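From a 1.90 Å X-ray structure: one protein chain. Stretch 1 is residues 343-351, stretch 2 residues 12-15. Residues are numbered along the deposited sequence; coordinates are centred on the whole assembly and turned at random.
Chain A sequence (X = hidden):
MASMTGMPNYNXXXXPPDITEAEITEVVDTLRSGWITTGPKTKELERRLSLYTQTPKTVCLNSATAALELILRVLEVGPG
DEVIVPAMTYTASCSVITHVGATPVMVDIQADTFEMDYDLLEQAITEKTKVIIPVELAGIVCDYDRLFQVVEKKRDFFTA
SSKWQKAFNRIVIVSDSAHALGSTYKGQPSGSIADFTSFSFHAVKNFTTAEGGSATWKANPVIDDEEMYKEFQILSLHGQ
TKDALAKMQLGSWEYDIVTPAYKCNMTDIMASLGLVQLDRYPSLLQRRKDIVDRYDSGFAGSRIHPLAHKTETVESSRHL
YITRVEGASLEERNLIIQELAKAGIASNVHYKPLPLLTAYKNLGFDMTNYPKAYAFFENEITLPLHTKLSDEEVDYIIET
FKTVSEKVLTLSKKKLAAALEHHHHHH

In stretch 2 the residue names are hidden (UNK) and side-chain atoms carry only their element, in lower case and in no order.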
ATOM      1  N   ALA A 343     -28.274 -17.121 -18.660  1.00 41.01           N
ATOM      2  CA  ALA A 343     -28.894 -16.167 -19.575  1.00 41.27           C
ATOM      3  C   ALA A 343     -27.926 -15.013 -19.960  1.00 40.41           C
ATOM      4  O   ALA A 343     -28.343 -14.048 -20.582  1.00 40.43           O
ATOM      5  CB  ALA A 343     -30.179 -15.627 -18.947  1.00 40.89           C
ATOM      6  N   GLY A 344     -26.649 -15.127 -19.596  1.00 39.85           N
ATOM      7  CA  GLY A 344     -25.628 -14.140 -19.954  1.00 38.87           C
ATOM      8  C   GLY A 344     -25.656 -12.880 -19.114  1.00 37.38           C
ATOM      9  O   GLY A 344     -25.267 -11.812 -19.592  1.00 38.28           O
ATOM     10  N   ILE A 345     -26.131 -13.004 -17.869  1.00 35.80           N
ATOM     11  CA  ILE A 345     -26.212 -11.890 -16.930  1.00 33.95           C
ATOM     12  C   ILE A 345     -25.421 -12.169 -15.659  1.00 31.91           C
ATOM     13  O   ILE A 345     -25.828 -13.010 -14.844  1.00 31.39           O
ATOM     14  CB  ILE A 345     -27.685 -11.597 -16.549  1.00 34.34           C
ATOM     15  CG1 ILE A 345     -28.486 -11.239 -17.798  1.00 35.68           C
ATOM     16  CG2 ILE A 345     -27.763 -10.446 -15.556  1.00 33.70           C
ATOM     17  CD1 ILE A 345     -29.979 -11.299 -17.610  1.00 36.64           C
ATOM     18  N   ALA A 346     -24.339 -11.419 -15.475  1.00 30.60           N
ATOM     19  CA  ALA A 346     -23.523 -11.488 -14.266  1.00 29.64           C
ATOM     20  C   ALA A 346     -24.266 -10.773 -13.125  1.00 28.47           C
ATOM     21  O   ALA A 346     -25.032  -9.830 -13.358  1.00 28.98           O
ATOM     22  CB  ALA A 346     -22.152 -10.853 -14.490  1.00 29.05           C
ATOM     23  N   SER A 347     -24.126 -11.311 -11.927  1.00 27.23           N
ATOM     24  CA  SER A 347     -24.825 -10.780 -10.766  1.00 26.33           C
ATOM     25  C   SER A 347     -23.933 -11.044  -9.576  1.00 25.71           C
ATOM     26  O   SER A 347     -22.908 -11.776  -9.695  1.00 25.54           O
ATOM     27  CB  SER A 347     -26.232 -11.387 -10.620  1.00 26.93           C
ATOM     28  OG  SER A 347     -26.229 -12.783 -10.321  1.00 27.12           O
ATOM     29  N   ASN A 348     -24.267 -10.441  -8.449  1.00 24.41           N
ATOM     30  CA  ASN A 348     -23.442 -10.539  -7.303  1.00 24.33           C
ATOM     31  C   ASN A 348     -24.257 -10.444  -6.075  1.00 22.89           C
ATOM     32  O   ASN A 348     -25.485 -10.287  -6.147  1.00 22.51           O
ATOM     33  CB  ASN A 348     -22.404  -9.416  -7.360  1.00 26.28           C
ATOM     34  CG  ASN A 348     -21.082  -9.805  -6.773  1.00 28.59           C
ATOM     35  OD1 ASN A 348     -20.973 -10.738  -5.954  1.00 30.30           O
ATOM     36  ND2 ASN A 348     -20.056  -9.059  -7.144  1.00 30.44           N
ATOM     37  N   VAL A 349     -23.600 -10.611  -4.933  1.00 22.24           N
ATOM     38  CA  VAL A 349     -24.268 -10.577  -3.640  1.00 22.07           C
ATOM     39  C   VAL A 349     -23.495  -9.632  -2.754  1.00 21.53           C
ATOM     40  O   VAL A 349     -22.279  -9.784  -2.572  1.00 21.39           O
ATOM     41  CB  VAL A 349     -24.421 -11.978  -2.958  1.00 22.00           C
ATOM     42  CG1 VAL A 349     -24.983 -11.831  -1.540  1.00 22.11           C
ATOM     43  CG2 VAL A 349     -25.291 -12.889  -3.777  1.00 23.22           C
ATOM     44  N   HIS A 350     -24.190  -8.626  -2.249  1.00 21.38           N
ATOM     45  CA  HIS A 350     -23.637  -7.671  -1.298  1.00 21.12           C
ATOM     46  C   HIS A 350     -24.571  -7.634  -0.090  1.00 21.81           C
ATOM     47  O   HIS A 350     -25.649  -6.993  -0.164  1.00 21.94           O
ATOM     48  CB  HIS A 350     -23.569  -6.278  -1.896  1.00 21.19           C
ATOM     49  CG  HIS A 350     -22.706  -6.174  -3.111  1.00 20.75           C
ATOM     50  ND1 HIS A 350     -23.153  -6.541  -4.355  1.00 21.11           N
ATOM     51  CD2 HIS A 350     -21.422  -5.796  -3.266  1.00 20.85           C
ATOM     52  CE1 HIS A 350     -22.195  -6.354  -5.239  1.00 20.94           C
ATOM     53  NE2 HIS A 350     -21.118  -5.934  -4.598  1.00 21.25           N
ATOM     54  N   TYR A 351     -24.241  -8.305   1.008  1.00 22.01           N
ATOM     55  CA  TYR A 351     -23.041  -9.141   1.219  1.00 21.86           C
ATOM     56  C   TYR A 351     -23.404 -10.252   2.159  1.00 22.50           C
ATOM     57  O   TYR A 351     -24.425 -10.215   2.814  1.00 22.34           O
ATOM     58  CB  TYR A 351     -21.957  -8.393   1.955  1.00 21.78           C
ATOM     59  CG  TYR A 351     -21.330  -7.202   1.284  1.00 21.41           C
ATOM     60  CD1 TYR A 351     -20.263  -7.361   0.427  1.00 21.16           C
ATOM     61  CD2 TYR A 351     -21.795  -5.893   1.538  1.00 21.46           C
ATOM     62  CE1 TYR A 351     -19.650  -6.253  -0.179  1.00 21.20           C
ATOM     63  CE2 TYR A 351     -21.171  -4.787   0.928  1.00 21.50           C
ATOM     64  CZ  TYR A 351     -20.087  -4.992   0.069  1.00 20.95           C
ATOM     65  OH  TYR A 351     -19.428  -3.890  -0.563  1.00 20.81           O
ATOM     66  N   UNK A  12     -23.192 -10.144 -20.360  1.00 34.72           N
ATOM     67  CA  UNK A  12     -23.184  -8.779 -19.699  1.00 33.05           C
ATOM     68  C   UNK A  12     -22.322  -8.874 -18.455  1.00 31.10           C
ATOM     69  O   UNK A  12     -22.664  -9.637 -17.530  1.00 30.29           O
ATOM     70  c   UNK A  12     -24.607  -8.298 -19.321  1.00 33.21           C
ATOM     71  c   UNK A  12     -25.474  -8.212 -20.581  1.00 34.83           C
ATOM     72  c   UNK A  12     -24.552  -6.937 -18.611  1.00 32.59           C
ATOM     73  c   UNK A  12     -26.972  -8.226 -20.326  1.00 35.15           C
ATOM     74  N   UNK A  13     -21.235  -8.089 -18.397  1.00 29.41           N
ATOM     75  CA  UNK A  13     -20.383  -8.172 -17.222  1.00 28.43           C
ATOM     76  C   UNK A  13     -20.952  -7.377 -16.044  1.00 27.00           C
ATOM     77  O   UNK A  13     -21.690  -6.435 -16.226  1.00 27.33           O
ATOM     78  c   UNK A  13     -20.665  -7.191 -19.408  1.00 30.03           C
ATOM     79  c   UNK A  13     -19.044  -7.568 -17.706  1.00 27.98           C
ATOM     80  c   UNK A  13     -19.473  -6.576 -18.712  1.00 28.74           C
ATOM     81  N   UNK A  14     -20.518  -7.709 -14.845  1.00 26.21           N
ATOM     82  CA  UNK A  14     -20.954  -7.000 -13.663  1.00 25.12           C
ATOM     83  C   UNK A  14     -20.382  -5.582 -13.442  1.00 25.31           C
ATOM     84  O   UNK A  14     -21.102  -4.703 -12.966  1.00 25.58           O
ATOM     85  c   UNK A  14     -20.629  -6.531 -10.317  1.00 21.97           C
ATOM     86  c   UNK A  14     -22.615  -6.148  -9.040  1.00 21.99           C
ATOM     87  c   UNK A  14     -23.349  -6.894  -9.940  1.00 22.46           C
ATOM     88  c   UNK A  14     -20.701  -7.838 -12.425  1.00 24.17           C
ATOM     89  c   UNK A  14     -21.245  -5.967  -9.229  1.00 21.55           C
ATOM     90  c   UNK A  14     -21.358  -7.268 -11.228  1.00 23.10           C
ATOM     91  c   UNK A  14     -22.734  -7.442 -11.031  1.00 23.21           C
ATOM     92  N   UNK A  15     -19.093  -5.373 -13.711  1.00 25.40           N
ATOM     93  CA  UNK A  15     -18.427  -4.122 -13.379  1.00 25.46           C
ATOM     94  C   UNK A  15     -17.130  -3.870 -14.192  1.00 25.76           C
ATOM     95  O   UNK A  15     -16.082  -3.776 -13.613  1.00 24.28           O
ATOM     96  c   UNK A  15     -18.123  -4.086 -11.881  1.00 24.41           C
ATOM     97  o   UNK A  15     -17.353  -5.223 -11.506  1.00 23.30           O
TER

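Position 12 carries four side-chain carbons and no heteroatom. The chain forks at its first carbon, and one arm runs two carbons long. Its backbone does the most specific work: N donates to Gly344 O at 2.8 Å, and O accepts from Ala346 N at 3.2 Å, so one residue is gripped at both ends by the backbone of stretch 1. The CA-to-CB bond points sideways, and the tip of the long arm comes within 4.2 Å of Ile345 CG1. A fork at the first carbon with unequal arms and carbon throughout is isoleucine, Ile12. Its chi1 is m and its chi2 t, the same wells that Ile345 occupies, and the apolar pair is Ile12 CD1 with Ile345 CG1.

Position 13 has three side-chain carbons that close a ring onto the backbone N. Its CA-to-CB bond points away, the nearest approach of the side chain being CB to Ala346 CB at 5.5 Å; what touches is backbone, C to Ala346 CB at 4.0 Å. That ring defines proline, Pro13. With its nitrogen closed into the ring, it has no N-H to donate.

Position 14 shows one carbon followed by a ring of six carbons, with no oxygen on the ring. Its CA-to-CB bond points toward stretch 1, where CB lies 3.9 Å from Ala346 CB and the ring reaches Ser347, Asn348 and His350. A bare six-carbon ring on a single methylene is phenylalanine, Phe14. With chi1 in t, the ring runs along the stretch: Phe14 CD1 is 3.9 Å from Ser347 CA, and CZ is 3.7 Å from Asn348 CB. Asn348 CB sits over one face of the Phe14 ring, 3.9 Å from its centroid and 21° off the normal, a CH-pi contact. Phe14 CZ also lies 3.8 Å from His350 CE1, near the plane of the histidine ring at its edge.

Position 15 has one carbon and one oxygen and makes no contact with stretch 1. This is serine, Ser15; its OG is 6.4 Å from Asn348 ND2.

The contact joins two loop segments by a short backbone clamp and one long aromatic reach. Gly344, at positive phi, supplies a carbonyl, and Ala346 returns an N-H, setting the register around Ile12. Beyond the clamp, Ala346 offers a small methyl beside the start of Phe14, whose ring then spans to His350. Asn348 can present its CB to that ring while its OD1 accepts from Val349 N at 2.8 Å, so the amide oxygen is satisfied within its own stretch.

Stretch 2, residues 12-15: IPFS
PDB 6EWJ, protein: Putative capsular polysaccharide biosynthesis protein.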